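Local coordinates for protein beta-lactamase OXA-2 (Salmonella typhimurium, PDB 1K38) that hydrolyses beta-lactam antibiotics, oxacillin among them, to substituted beta-amino acids as a class D serine beta-lactamase, and so confers antibiotic resistance, at residues A[17-22]-A[225-230]; A[44-49]-A[147-152]; A[194-199]-A[213-218]. All coordinates share one frame; numbering follows the deposited sequence.

The three contacts lie in and around one antiparallel part of the central sheet, in which strand 208-217 lies between strands 21-27 and 196-205. Contact 3 is the pairing of 196-205 with 208-217. Contact 1, its centre about 8 Å from that of contact 3, brings the chain just before strand 21-27 against the C-terminal helix 226-238. Contact 2 sets the loop after helix 40-43 against helix 147-158, its centre about 11 Å from that of contact 3 and about 17 Å from that of contact 1. Along the chain, contact 1 encloses the other two, and contact 2 closes before contact 3 opens. Contact 1 thus joins N- and C-terminal parts, about 200 residues apart, beside the sheet.

Contact 1 of 3, residues A[17-22]-A[225-230]; sequences FQAKGT and LFKREA. With FMT (formic acid), chain C.
A Schellman motif that ends helix 11-16 starts this contact, which joins the turn after that helix to the first turn of the C-terminal helix 226-238. Q18, with phi 40°, is the C-prime residue: the N-H groups of Q18 and A19 bond back to carbonyls of the helix's last turn. The turn presents two successive carbonyls to K227. From CG outward the lysine chain is extended, and it carries K227 NZ to 3.1 Å from F17 O and 3.2 Å from Q18 O. Both hydrogen bonds are weak; the stronger partner of the ammonium is D224, in a salt bridge, so the amine is shared between a carboxylate and the carbonyls at a helix C-terminus, an environment that would be expected to favour its charged form. The methyl of A19 lies beside the lysine stem, its CB 4.2 Å from K227 CD.

The apolar half is carried by the F17 ring. Its CG stands anti to the carbonyl carbon (chi1 -66°), which turns the ring toward the helix. A230 CB sits over one face, 3.7 Å from the centroid of the F17 ring and 18° off the normal, a CH-pi contact displaced toward the CE1 and CZ rim. F226 approaches obliquely, its CE2 4.0 Å from F17 CD1.

R228 points elsewhere: NE bonds to L225 O, and NH1 donates to O1 of a formic acid molecule at 2.6 Å. That molecule, probably from the crystallisation liquor, also bonds S99 and T190, the latter a substrate-binding residue by similarity.

On the sheet side, K20 and T22 pair through their backbones with D217 and N215 of strand 208-217. K227 and R228 rest on I216 of that strand, R228 reaches strand 184-192, and E229 forms a salt bridge with R182 of the second subunit.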
loop_
_atom_site.group_PDB
_atom_site.type_symbol
_atom_site.label_atom_id
_atom_site.label_comp_id
_atom_site.label_asym_id
_atom_site.label_seq_id
_atom_site.Cartn_x
_atom_site.Cartn_y
_atom_site.Cartn_z
ATOM N N PHE A 17 -29.332 -8.240 0.739
ATOM C CA PHE A 17 -28.724 -8.860 -0.427
ATOM C C PHE A 17 -29.092 -10.333 -0.543
ATOM O O PHE A 17 -28.400 -11.102 -1.211
ATOM C CB PHE A 17 -27.205 -8.682 -0.361
ATOM C CG PHE A 17 -26.773 -7.252 -0.469
ATOM C CD1 PHE A 17 -26.815 -6.593 -1.696
ATOM C CD2 PHE A 17 -26.382 -6.541 0.659
ATOM C CE1 PHE A 17 -26.477 -5.248 -1.795
ATOM C CE2 PHE A 17 -26.041 -5.193 0.570
ATOM C CZ PHE A 17 -26.091 -4.547 -0.662
ATOM N N GLN A 18 -30.192 -10.708 0.107
ATOM C CA GLN A 18 -30.687 -12.078 0.084
ATOM C C GLN A 18 -29.540 -13.077 0.171
ATOM O O GLN A 18 -29.386 -13.945 -0.687
ATOM C CB GLN A 18 -31.496 -12.312 -1.194
ATOM C CG GLN A 18 -32.704 -11.390 -1.320
ATOM C CD GLN A 18 -33.386 -11.497 -2.669
ATOM O OE1 GLN A 18 -32.790 -11.202 -3.703
ATOM N NE2 GLN A 18 -34.644 -11.920 -2.663
ATOM N N ALA A 19 -28.737 -12.946 1.220
ATOM C CA ALA A 19 -27.597 -13.827 1.407
ATOM C C ALA A 19 -27.613 -14.504 2.768
ATOM O O ALA A 19 -28.206 -14.003 3.725
ATOM C CB ALA A 19 -26.300 -13.035 1.239
ATOM N N LYS A 20 -26.960 -15.656 2.837
ATOM C CA LYS A 20 -26.854 -16.411 4.074
ATOM C C LYS A 20 -25.367 -16.546 4.370
ATOM O O LYS A 20 -24.601 -17.012 3.532
ATOM C CB LYS A 20 -27.484 -17.796 3.916
ATOM C CG LYS A 20 -28.967 -17.767 3.568
ATOM C CD LYS A 20 -29.779 -17.046 4.636
ATOM C CE LYS A 20 -31.251 -16.983 4.263
ATOM N NZ LYS A 20 -32.048 -16.249 5.283
ATOM N N GLY A 21 -24.950 -16.124 5.555
ATOM C CA GLY A 21 -23.545 -16.227 5.882
ATOM C C GLY A 21 -23.201 -15.723 7.264
ATOM O O GLY A 21 -24.053 -15.641 8.148
ATOM N N THR A 22 -21.931 -15.378 7.437
ATOM C CA THR A 22 -21.424 -14.893 8.712
ATOM C C THR A 22 -20.404 -13.789 8.481
ATOM O O THR A 22 -19.864 -13.645 7.389
ATOM C CB THR A 22 -20.720 -16.032 9.491
ATOM O OG1 THR A 22 -20.310 -15.563 10.783
ATOM C CG2 THR A 22 -19.483 -16.521 8.727
ATOM N N LEU A 225 -21.447 -13.393 -6.171
ATOM C CA LEU A 225 -20.151 -12.854 -5.780
ATOM C C LEU A 225 -20.121 -11.378 -5.395
ATOM O O LEU A 225 -19.373 -10.996 -4.496
ATOM C CB LEU A 225 -19.116 -13.146 -6.870
ATOM C CG LEU A 225 -18.948 -14.652 -7.136
ATOM C CD1 LEU A 225 -17.793 -14.877 -8.084
ATOM C CD2 LEU A 225 -18.707 -15.398 -5.824
ATOM N N PHE A 226 -20.934 -10.547 -6.042
ATOM C CA PHE A 226 -20.934 -9.126 -5.707
ATOM C C PHE A 226 -21.385 -8.884 -4.266
ATOM O O PHE A 226 -21.053 -7.862 -3.666
ATOM C CB PHE A 226 -21.851 -8.335 -6.654
ATOM C CG PHE A 226 -23.316 -8.458 -6.330
ATOM C CD1 PHE A 226 -24.041 -9.589 -6.707
ATOM C CD2 PHE A 226 -23.967 -7.450 -5.621
ATOM C CE1 PHE A 226 -25.393 -9.711 -6.382
ATOM C CE2 PHE A 226 -25.318 -7.566 -5.292
ATOM C CZ PHE A 226 -26.028 -8.699 -5.675
ATOM N N LYS A 227 -22.140 -9.829 -3.717
ATOM C CA LYS A 227 -22.661 -9.709 -2.360
ATOM C C LYS A 227 -21.586 -9.706 -1.285
ATOM O O LYS A 227 -21.799 -9.180 -0.193
ATOM C CB LYS A 227 -23.651 -10.842 -2.081
ATOM C CG LYS A 227 -24.812 -10.887 -3.058
ATOM C CD LYS A 227 -25.713 -12.065 -2.762
ATOM C CE LYS A 227 -26.876 -12.123 -3.738
ATOM N NZ LYS A 227 -27.836 -13.196 -3.363
ATOM N N ARG A 228 -20.438 -10.304 -1.584
ATOM C CA ARG A 228 -19.351 -10.362 -0.616
ATOM C C ARG A 228 -18.941 -8.956 -0.199
ATOM O O ARG A 228 -18.980 -8.612 0.985
ATOM C CB ARG A 228 -18.163 -11.116 -1.213
ATOM C CG ARG A 228 -18.475 -12.577 -1.534
ATOM C CD ARG A 228 -17.325 -13.246 -2.259
ATOM N NE ARG A 228 -17.010 -12.558 -3.513
ATOM C CZ ARG A 228 -16.050 -12.930 -4.351
ATOM N NH1 ARG A 228 -15.300 -13.989 -4.078
ATOM N NH2 ARG A 228 -15.838 -12.234 -5.463
ATOM N N GLU A 229 -18.561 -8.135 -1.171
ATOM C CA GLU A 229 -18.173 -6.763 -0.867
ATOM C C GLU A 229 -19.360 -5.886 -0.473
ATOM O O GLU A 229 -19.230 -5.002 0.378
ATOM C CB GLU A 229 -17.448 -6.127 -2.059
ATOM C CG GLU A 229 -15.994 -6.549 -2.197
ATOM C CD GLU A 229 -15.194 -5.611 -3.090
ATOM O OE1 GLU A 229 -15.402 -4.380 -3.005
ATOM O OE2 GLU A 229 -14.344 -6.101 -3.863
ATOM N N ALA A 230 -20.520 -6.126 -1.075
ATOM C CA ALA A 230 -21.690 -5.313 -0.764
ATOM C C ALA A 230 -22.063 -5.379 0.715
ATOM O O ALA A 230 -22.301 -4.354 1.349
ATOM C CB ALA A 230 -22.873 -5.741 -1.626
HETATM C C FMT C . -12.479 -15.287 -5.928
HETATM O O1 FMT C . -13.813 -14.608 -6.140
HETATM O O2 FMT C . -11.318 -14.272 -5.928
#

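Contact 2 of 3, residues A[44-49]-A[147-152]; sequences KKRYSP and AQEQIA
The firmest part of this contact is a side-on salt bridge between the loop 44-49 and the first turns of helix 147-158. R46, extended from CG to NE, meets E149 with one nitrogen for each oxygen: NE reaches OE1 of E149 at 3.0 Å, and R46 NH2 reaches E149 OE2 at 2.8 Å with an angle of 167° at hydrogen. Both oxygens use their syn lone pairs, and the guanidinium and carboxylate planes are only 20° apart. E149 OE1 also accepts from S146 N, which further fixes the carboxylate.

On the looser side K44 touches closely only through its stem, CG 3.3 Å from Q148 NE2; beyond it the exposed chain bends, and K44 NZ stays 4.1 Å from Q148 OE1. The Q148 amide nitrogen is held by S43 OG. Between the backbones a water replaces direct contact, donating to K45 O at 2.7 Å and accepting from A147 N at 3.0 Å.

At the buried end P49 CB stands 4.4 Å from Q150 NE2, itself bonded to T52 OG1, one residue beyond S51, the predicted acylated serine. Beneath, A147 and I151 pack on strands 21-27 and 208-217, while Q150 touches W198 of strand 196-205.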
loop_
_atom_site.group_PDB
_atom_site.type_symbol
_atom_site.label_atom_id
_atom_site.label_comp_id
_atom_site.label_asym_id
_atom_site.label_seq_id
_atom_site.Cartn_x
_atom_site.Cartn_y
_atom_site.Cartn_z
ATOM N N LYS A 44 -17.373 -19.747 13.486
ATOM C CA LYS A 44 -16.355 -20.675 13.956
ATOM C C LYS A 44 -16.290 -21.952 13.118
ATOM O O LYS A 44 -15.496 -22.847 13.405
ATOM C CB LYS A 44 -16.607 -21.024 15.427
ATOM C CG LYS A 44 -16.558 -19.812 16.354
ATOM C CD LYS A 44 -16.797 -20.195 17.808
ATOM C CE LYS A 44 -15.674 -21.071 18.344
ATOM N NZ LYS A 44 -14.352 -20.381 18.300
ATOM N N LYS A 45 -17.118 -22.033 12.080
ATOM C CA LYS A 45 -17.139 -23.199 11.205
ATOM C C LYS A 45 -16.041 -23.092 10.151
ATOM O O LYS A 45 -15.874 -22.050 9.514
ATOM C CB LYS A 45 -18.504 -23.324 10.522
ATOM C CG LYS A 45 -18.653 -24.567 9.659
ATOM C CD LYS A 45 -20.080 -24.730 9.156
ATOM C CE LYS A 45 -21.054 -24.927 10.305
ATOM N NZ LYS A 45 -20.741 -26.144 11.099
ATOM N N ARG A 46 -15.286 -24.169 9.968
ATOM C CA ARG A 46 -14.210 -24.161 8.987
ATOM C C ARG A 46 -14.664 -24.484 7.571
ATOM O O ARG A 46 -15.424 -25.430 7.340
ATOM C CB ARG A 46 -13.103 -25.131 9.406
ATOM C CG ARG A 46 -12.312 -24.657 10.606
ATOM C CD ARG A 46 -11.253 -25.669 10.989
ATOM N NE ARG A 46 -10.318 -25.136 11.972
ATOM C CZ ARG A 46 -9.464 -25.879 12.670
ATOM N NH1 ARG A 46 -9.429 -27.196 12.501
ATOM N NH2 ARG A 46 -8.637 -25.306 13.531
ATOM N N TYR A 47 -14.188 -23.679 6.628
ATOM C CA TYR A 47 -14.503 -23.837 5.215
ATOM C C TYR A 47 -13.219 -23.695 4.408
ATOM O O TYR A 47 -12.240 -23.118 4.884
ATOM C CB TYR A 47 -15.463 -22.741 4.742
ATOM C CG TYR A 47 -16.848 -22.762 5.346
ATOM C CD1 TYR A 47 -17.778 -23.731 4.972
ATOM C CD2 TYR A 47 -17.251 -21.772 6.240
ATOM C CE1 TYR A 47 -19.077 -23.706 5.469
ATOM C CE2 TYR A 47 -18.544 -21.738 6.742
ATOM C CZ TYR A 47 -19.455 -22.705 6.350
ATOM O OH TYR A 47 -20.749 -22.651 6.814
ATOM N N SER A 48 -13.224 -24.211 3.183
ATOM C CA SER A 48 -12.058 -24.072 2.320
ATOM C C SER A 48 -11.790 -22.574 2.192
ATOM O O SER A 48 -12.716 -21.793 1.976
ATOM C CB SER A 48 -12.353 -24.646 0.932
ATOM O OG SER A 48 -11.368 -24.235 0.002
ATOM N N PRO A 49 -10.523 -22.150 2.320
ATOM C CA PRO A 49 -10.220 -20.721 2.205
ATOM C C PRO A 49 -10.303 -20.202 0.776
ATOM O O PRO A 49 -10.434 -19.002 0.554
ATOM C CB PRO A 49 -8.803 -20.629 2.765
ATOM C CG PRO A 49 -8.199 -21.912 2.313
ATOM C CD PRO A 49 -9.300 -22.926 2.601
ATOM N N ALA A 147 -14.022 -18.120 9.911
ATOM C CA ALA A 147 -13.963 -16.668 9.814
ATOM C C ALA A 147 -13.199 -16.096 11.004
ATOM O O ALA A 147 -12.429 -15.152 10.851
ATOM C CB ALA A 147 -15.373 -16.081 9.757
ATOM N N GLN A 148 -13.401 -16.669 12.189
ATOM C CA GLN A 148 -12.696 -16.175 13.360
ATOM C C GLN A 148 -11.202 -16.450 13.249
ATOM O O GLN A 148 -10.383 -15.631 13.671
ATOM C CB GLN A 148 -13.275 -16.786 14.643
ATOM C CG GLN A 148 -14.594 -16.131 15.048
ATOM C CD GLN A 148 -14.956 -16.362 16.504
ATOM O OE1 GLN A 148 -14.087 -16.365 17.380
ATOM N NE2 GLN A 148 -16.246 -16.536 16.773
ATOM N N GLU A 149 -10.849 -17.588 12.662
ATOM C CA GLU A 149 -9.443 -17.931 12.482
ATOM C C GLU A 149 -8.791 -17.018 11.439
ATOM O O GLU A 149 -7.602 -16.706 11.535
ATOM C CB GLU A 149 -9.309 -19.402 12.087
ATOM C CG GLU A 149 -9.698 -20.349 13.212
ATOM C CD GLU A 149 -9.558 -21.805 12.833
ATOM O OE1 GLU A 149 -10.041 -22.184 11.750
ATOM O OE2 GLU A 149 -8.975 -22.573 13.628
ATOM N N GLN A 150 -9.565 -16.585 10.446
ATOM C CA GLN A 150 -9.032 -15.675 9.432
ATOM C C GLN A 150 -8.680 -14.353 10.110
ATOM O O GLN A 150 -7.653 -13.747 9.809
ATOM C CB GLN A 150 -10.063 -15.419 8.325
ATOM C CG GLN A 150 -10.334 -16.625 7.426
ATOM C CD GLN A 150 -9.625 -16.548 6.081
ATOM O OE1 GLN A 150 -8.558 -15.938 5.958
ATOM N NE2 GLN A 150 -10.214 -17.176 5.064
ATOM N N ILE A 151 -9.542 -13.902 11.020
ATOM C CA ILE A 151 -9.297 -12.650 11.733
ATOM C C ILE A 151 -7.995 -12.756 12.518
ATOM O O ILE A 151 -7.146 -11.871 12.439
ATOM C CB ILE A 151 -10.450 -12.323 12.717
ATOM C CG1 ILE A 151 -11.736 -12.006 11.942
ATOM C CG2 ILE A 151 -10.053 -11.153 13.609
ATOM C CD1 ILE A 151 -11.729 -10.670 11.227
ATOM N N ALA A 152 -7.836 -13.842 13.267
ATOM C CA ALA A 152 -6.626 -14.032 14.060
ATOM C C ALA A 152 -5.383 -14.014 13.177
ATOM O O ALA A 152 -4.372 -13.411 13.534
ATOM C CB ALA A 152 -6.706 -15.345 14.835
HETATM O O HOH W 1 -16.623 -19.436 9.194
#

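Contact 3 of 3, residues A[194-199]-A[213-218]; sequences GRMGWW and ALNIDT
Strands 196-199 and 213-217 run antiparallel, their short axes 4.6 Å apart at closest approach and 160° between directions. G197 with I216 and W199 with L214 are hydrogen-bonded pairs; M196 with D217 and W198 with N215 are non-hydrogen-bonded pairs. The straightest links are G197 N to I216 O, 2.8 Å and nearly along the C=O axis, and L214 N to W199 O, 3.0 Å. At the open end of the hairpin T218 N reaches R195 O at 2.9 Å, but from above the carbonyl plane, consistent with T218 lying just beyond the end of the strand. Between the bonds, CA-H groups approach the same carbonyls, with N215 CA 3.0 Å from G197 O.

M196, W198 and N215 share one face of the sheet. N215 takes the crowded first rotamer (chi1 65°), with CG between the backbone N and the carbonyl carbon. Its CB lies over the six-membered ring of W198, 4.0 Å from the centroid, and its ND2 lies over the same face, 3.5 Å from W198 CZ3, with the amide turned 83° from the ring plane. M196 bends at chi2 and chi3 so that its SD comes 3.6 Å from N215 CB and over the rim of the same W198 face. On the other face L214 and W199 pack against helix 226-238, and W199 also touches T190.

The buried polar ends are satisfied from outside: W198 NE1 donates to S48 O, N215 OD1 accepts from R42 NE, and T218 OG1 bonds to W192 NE1. The partly exposed D217 forms a salt bridge with R42. The indole, gripped at its nitrogen and covered on one face by N215 and M196, is probably held in orientation near S51, the predicted acylated serine.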
loop_
_atom_site.group_PDB
_atom_site.type_symbol
_atom_site.label_atom_id
_atom_site.label_comp_id
_atom_site.label_asym_id
_atom_site.label_seq_id
_atom_site.Cartn_x
_atom_site.Cartn_y
_atom_site.Cartn_z
ATOM N N GLY A 194 -16.900 -22.145 -5.563
ATOM C CA GLY A 194 -18.092 -22.709 -6.168
ATOM C C GLY A 194 -19.388 -22.564 -5.392
ATOM O O GLY A 194 -20.409 -22.185 -5.962
ATOM N N ARG A 195 -19.360 -22.861 -4.098
ATOM C CA ARG A 195 -20.572 -22.772 -3.284
ATOM C C ARG A 195 -20.398 -21.894 -2.054
ATOM O O ARG A 195 -21.366 -21.616 -1.342
ATOM C CB ARG A 195 -21.003 -24.171 -2.832
ATOM C CG ARG A 195 -20.010 -24.849 -1.893
ATOM C CD ARG A 195 -19.437 -26.102 -2.522
ATOM N NE ARG A 195 -18.750 -25.811 -3.776
ATOM C CZ ARG A 195 -18.390 -26.734 -4.662
ATOM N NH1 ARG A 195 -17.765 -26.376 -5.776
ATOM N NH2 ARG A 195 -18.665 -28.012 -4.441
ATOM N N MET A 196 -19.162 -21.469 -1.818
ATOM C CA MET A 196 -18.806 -20.644 -0.665
ATOM C C MET A 196 -17.962 -19.454 -1.112
ATOM O O MET A 196 -16.982 -19.629 -1.832
ATOM C CB MET A 196 -18.008 -21.499 0.329
ATOM C CG MET A 196 -17.027 -20.727 1.199
ATOM S SD MET A 196 -17.670 -20.400 2.839
ATOM C CE MET A 196 -19.288 -19.822 2.481
ATOM N N GLY A 197 -18.331 -18.252 -0.672
ATOM C CA GLY A 197 -17.574 -17.070 -1.050
ATOM C C GLY A 197 -17.053 -16.317 0.162
ATOM O O GLY A 197 -17.729 -16.252 1.189
ATOM N N TRP A 198 -15.857 -15.748 0.042
ATOM C CA TRP A 198 -15.222 -14.999 1.133
ATOM C C TRP A 198 -14.780 -13.594 0.753
ATOM O O TRP A 198 -14.573 -13.277 -0.412
ATOM C CB TRP A 198 -13.894 -15.631 1.571
ATOM C CG TRP A 198 -13.857 -16.964 2.207
ATOM C CD1 TRP A 198 -13.700 -18.167 1.581
ATOM C CD2 TRP A 198 -13.791 -17.229 3.612
ATOM N NE1 TRP A 198 -13.525 -19.168 2.512
ATOM C CE2 TRP A 198 -13.578 -18.618 3.766
ATOM C CE3 TRP A 198 -13.885 -16.425 4.758
ATOM C CZ2 TRP A 198 -13.455 -19.224 5.023
ATOM C CZ3 TRP A 198 -13.762 -17.028 6.009
ATOM C CH2 TRP A 198 -13.548 -18.416 6.129
ATOM N N TRP A 199 -14.617 -12.768 1.779
ATOM C CA TRP A 199 -13.987 -11.463 1.633
ATOM C C TRP A 199 -13.425 -11.234 3.022
ATOM O O TRP A 199 -14.165 -11.186 4.008
ATOM C CB TRP A 199 -14.907 -10.308 1.221
ATOM C CG TRP A 199 -14.058 -9.170 0.631
ATOM C CD1 TRP A 199 -12.932 -9.309 -0.147
ATOM C CD2 TRP A 199 -14.294 -7.759 0.730
ATOM N NE1 TRP A 199 -12.461 -8.078 -0.538
ATOM C CE2 TRP A 199 -13.277 -7.108 -0.016
ATOM C CE3 TRP A 199 -15.263 -6.980 1.370
ATOM C CZ2 TRP A 199 -13.209 -5.716 -0.135
ATOM C CZ3 TRP A 199 -15.195 -5.596 1.253
ATOM C CH2 TRP A 199 -14.176 -4.977 0.505
ATOM N N ALA A 213 -13.993 -10.509 8.307
ATOM C CA ALA A 213 -13.936 -11.805 7.663
ATOM C C ALA A 213 -15.373 -12.249 7.469
ATOM O O ALA A 213 -16.092 -12.513 8.436
ATOM C CB ALA A 213 -13.169 -12.811 8.524
ATOM N N LEU A 214 -15.794 -12.290 6.211
ATOM C CA LEU A 214 -17.144 -12.700 5.866
ATOM C C LEU A 214 -17.151 -13.853 4.891
ATOM O O LEU A 214 -16.279 -13.956 4.037
ATOM C CB LEU A 214 -17.917 -11.534 5.218
ATOM C CG LEU A 214 -19.228 -11.868 4.467
ATOM C CD1 LEU A 214 -20.167 -10.684 4.543
ATOM C CD2 LEU A 214 -18.949 -12.232 2.998
ATOM N N ASN A 215 -18.113 -14.754 5.056
ATOM C CA ASN A 215 -18.290 -15.807 4.073
ATOM C C ASN A 215 -19.786 -16.003 3.927
ATOM O O ASN A 215 -20.553 -15.763 4.864
ATOM C CB ASN A 215 -17.527 -17.123 4.387
ATOM C CG ASN A 215 -18.002 -17.842 5.632
ATOM O OD1 ASN A 215 -19.165 -18.232 5.753
ATOM N ND2 ASN A 215 -17.077 -18.059 6.561
ATOM N N ILE A 216 -20.197 -16.353 2.716
ATOM C CA ILE A 216 -21.602 -16.569 2.405
ATOM C C ILE A 216 -21.740 -17.730 1.445
ATOM O O ILE A 216 -20.814 -18.045 0.702
ATOM C CB ILE A 216 -22.247 -15.343 1.704
ATOM C CG1 ILE A 216 -21.420 -14.937 0.478
ATOM C CG2 ILE A 216 -22.393 -14.188 2.693
ATOM C CD1 ILE A 216 -22.098 -13.897 -0.402
ATOM N N ASP A 217 -22.897 -18.377 1.466
ATOM C CA ASP A 217 -23.126 -19.462 0.528
ATOM C C ASP A 217 -23.420 -18.776 -0.801
ATOM O O ASP A 217 -23.886 -17.635 -0.824
ATOM C CB ASP A 217 -24.326 -20.308 0.954
ATOM C CG ASP A 217 -24.120 -20.968 2.293
ATOM O OD1 ASP A 217 -22.965 -21.330 2.595
ATOM O OD2 ASP A 217 -25.112 -21.141 3.034
ATOM N N THR A 218 -23.149 -19.462 -1.905
ATOM C CA THR A 218 -23.402 -18.877 -3.220
ATOM C C THR A 218 -24.272 -19.782 -4.089
ATOM O O THR A 218 -23.799 -20.364 -5.063
ATOM C CB THR A 218 -22.083 -18.587 -3.972
ATOM O OG1 THR A 218 -21.369 -19.809 -4.193
ATOM C CG2 THR A 218 -21.211 -17.628 -3.165
#